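Side-chain contact in rifin (Plasmodium falciparum, PDB 7JZK), which is a variant surface antigen of the malaria parasite whose V2 domain binds the LAIR1 domain of a LAIR1-containing antibody and probably targets the LAIR1 receptor: residues D42-T47 with T62-A67. Residues are numbered along the deposited sequence; the frame is centred on the assembly and turned at random.
Sequences DNLNGT and TTIASA. With NAG (2-acetamido-2-deoxy-beta-D-glucopyranose), chain E.
A tight beta hairpin with a two-residue loop packs its turn against helix 61-75 in the largely helical V2 domain, and the turn carries an N-linked glycan. Leu44 reaches across from the hairpin to Ala67 and Ile64 on the helix, and Asn45 to Ala67. Leu44 and Thr47 close the type I' turn through paired backbone bonds, Leu44 N to Thr47 O at 2.8 Å and Thr47 N to Leu44 O at 3.2 Å; Asn45 and Gly46 occupy its two corners, both with positive phi. Leu44 carries most of the packing. With CG swung away from its own N (chi1 -158°), the branched end lies over the helix: CG sits 3.9 Å from Ala67 CB, and CD1 approaches the carbonyl of the same residue, 3.9 Å from Ala67 O. The other methyl, CD2, faces the flank of Ile64, 4.3 Å from its CG1. Leu49 and Phe52 of helix 49-55 and Ile68 of helix 61-75 also touch Leu44, while Ile64 continues inward to Leu35 and Val116, so this apolar patch links the hairpin to the main helices. A polar tie between hairpin and helix lies just past Ala67, where the side-chain amide of Gln71 takes the N-H of Asn45 and gives its own to the carbonyl of Asn43. Asn45 adds a lighter touch at the margin, its CB 4.5 Å from the Ala67 methyl. Beyond CB, its CG lies opposite the backbone N (chi1 -167°), which places the sugar-bearing amide beside the carbonyl carbon. Asn45 opens the N-glycosylation sequon Asn45-Gly46-Thr47, whose Thr47 OG1 is hydrogen-bonded to Ser51 OG. The glycosidic link joins Asn45 ND2 to C1 of the N-acetylglucosamine at 1.4 Å.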
loop_
_atom_site.group_PDB
_atom_site.type_symbol
_atom_site.label_atom_id
_atom_site.label_comp_id
_atom_site.label_asym_id
_atom_site.label_seq_id
_atom_site.Cartn_x
_atom_site.Cartn_y
_atom_site.Cartn_z
ATOM N N ASP B 42 13.804 0.497 -6.278
ATOM C CA ASP B 42 14.955 0.004 -7.068
ATOM C C ASP B 42 14.720 -1.450 -7.460
ATOM O O ASP B 42 15.437 -1.953 -8.329
ATOM C CB ASP B 42 16.222 0.094 -6.233
ATOM C CG ASP B 42 16.579 1.520 -5.879
ATOM O OD1 ASP B 42 17.211 2.187 -6.718
ATOM O OD2 ASP B 42 16.211 1.953 -4.775
ATOM N N ASN B 43 13.746 -2.093 -6.839
ATOM C CA ASN B 43 13.506 -3.527 -7.086
ATOM C C ASN B 43 12.015 -3.756 -7.300
ATOM O O ASN B 43 11.236 -3.035 -6.700
ATOM C CB ASN B 43 14.032 -4.367 -5.926
ATOM C CG ASN B 43 15.502 -4.153 -5.647
ATOM O OD1 ASN B 43 16.351 -4.510 -6.457
ATOM N ND2 ASN B 43 15.816 -3.574 -4.500
ATOM N N LEU B 44 11.668 -4.691 -8.177
ATOM C CA LEU B 44 10.257 -5.048 -8.415
ATOM C C LEU B 44 10.115 -6.560 -8.497
ATOM O O LEU B 44 10.930 -7.188 -9.160
ATOM C CB LEU B 44 9.759 -4.397 -9.700
ATOM C CG LEU B 44 8.252 -4.236 -9.826
ATOM C CD1 LEU B 44 7.678 -3.634 -8.558
ATOM C CD2 LEU B 44 7.919 -3.372 -11.028
ATOM N N ASN B 45 9.126 -7.108 -7.812
ATOM C CA ASN B 45 8.812 -8.544 -7.919
ATOM C C ASN B 45 10.015 -9.398 -7.583
ATOM O O ASN B 45 10.243 -10.389 -8.275
ATOM C CB ASN B 45 8.162 -8.799 -9.261
ATOM C CG ASN B 45 7.507 -10.144 -9.379
ATOM O OD1 ASN B 45 6.528 -10.453 -8.708
ATOM N ND2 ASN B 45 8.081 -10.933 -10.253
ATOM N N GLY B 46 10.757 -9.024 -6.556
ATOM C CA GLY B 46 11.837 -9.907 -6.086
ATOM C C GLY B 46 13.124 -9.800 -6.855
ATOM O O GLY B 46 13.991 -10.641 -6.655
ATOM N N THR B 47 13.232 -8.802 -7.708
ATOM C CA THR B 47 14.434 -8.715 -8.541
ATOM C C THR B 47 14.682 -7.259 -8.896
ATOM O O THR B 47 13.767 -6.456 -8.757
ATOM C CB THR B 47 14.331 -9.664 -9.734
ATOM O OG1 THR B 47 15.662 -9.898 -10.185
ATOM C CG2 THR B 47 13.438 -9.150 -10.841
ATOM N N THR B 62 0.192 -3.094 -17.944
ATOM C CA THR B 62 -0.587 -3.943 -17.048
ATOM C C THR B 62 0.307 -4.755 -16.123
ATOM O O THR B 62 0.045 -4.859 -14.918
ATOM C CB THR B 62 -1.486 -4.871 -17.858
ATOM O OG1 THR B 62 -2.441 -4.084 -18.575
ATOM C CG2 THR B 62 -2.227 -5.853 -16.944
ATOM N N THR B 63 1.361 -5.353 -16.667
ATOM C CA THR B 63 2.198 -6.211 -15.840
ATOM C C THR B 63 2.938 -5.401 -14.786
ATOM O O THR B 63 2.984 -5.778 -13.607
ATOM C CB THR B 63 3.178 -6.967 -16.733
ATOM O OG1 THR B 63 2.437 -7.775 -17.656
ATOM C CG2 THR B 63 4.146 -7.835 -15.909
ATOM N N ILE B 64 3.499 -4.266 -15.187
ATOM C CA ILE B 64 4.232 -3.455 -14.235
ATOM C C ILE B 64 3.301 -2.900 -13.169
ATOM O O ILE B 64 3.638 -2.892 -11.982
ATOM C CB ILE B 64 4.988 -2.345 -14.968
ATOM C CG1 ILE B 64 5.506 -1.335 -13.970
ATOM C CG2 ILE B 64 4.086 -1.648 -15.909
ATOM C CD1 ILE B 64 6.183 -0.217 -14.642
ATOM N N ALA B 65 2.118 -2.423 -13.569
ATOM C CA ALA B 65 1.196 -1.864 -12.592
ATOM C C ALA B 65 0.753 -2.930 -11.600
ATOM O O ALA B 65 0.678 -2.675 -10.395
ATOM C CB ALA B 65 0.001 -1.231 -13.304
ATOM N N SER B 66 0.520 -4.151 -12.073
ATOM C CA SER B 66 0.118 -5.193 -11.144
ATOM C C SER B 66 1.256 -5.544 -10.193
ATOM O O SER B 66 1.028 -5.754 -9.000
ATOM C CB SER B 66 -0.377 -6.417 -11.924
ATOM O OG SER B 66 -0.285 -7.630 -11.187
ATOM N N ALA B 67 2.494 -5.579 -10.683
ATOM C CA ALA B 67 3.625 -5.883 -9.805
ATOM C C ALA B 67 3.856 -4.774 -8.782
ATOM O O ALA B 67 4.173 -5.049 -7.615
ATOM C CB ALA B 67 4.892 -6.110 -10.643
HETATM C C1 NAG E . 7.671 -12.223 -10.612
HETATM C C2 NAG E . 8.323 -12.566 -11.904
HETATM C C3 NAG E . 7.761 -13.863 -12.412
HETATM C C4 NAG E . 7.867 -14.967 -11.371
HETATM C C5 NAG E . 7.486 -14.523 -9.954
HETATM C C6 NAG E . 8.032 -15.468 -8.906
HETATM C C7 NAG E . 9.163 -10.766 -13.311
HETATM C C8 NAG E . 8.833 -9.752 -14.353
HETATM N N2 NAG E . 8.156 -11.531 -12.897
HETATM O O3 NAG E . 8.486 -14.191 -13.594
HETATM O O4 NAG E . 6.876 -15.919 -11.730
HETATM O O5 NAG E . 7.994 -13.212 -9.635
HETATM O O6 NAG E . 7.578 -15.085 -7.617
HETATM O O7 NAG E . 10.275 -10.862 -12.827
#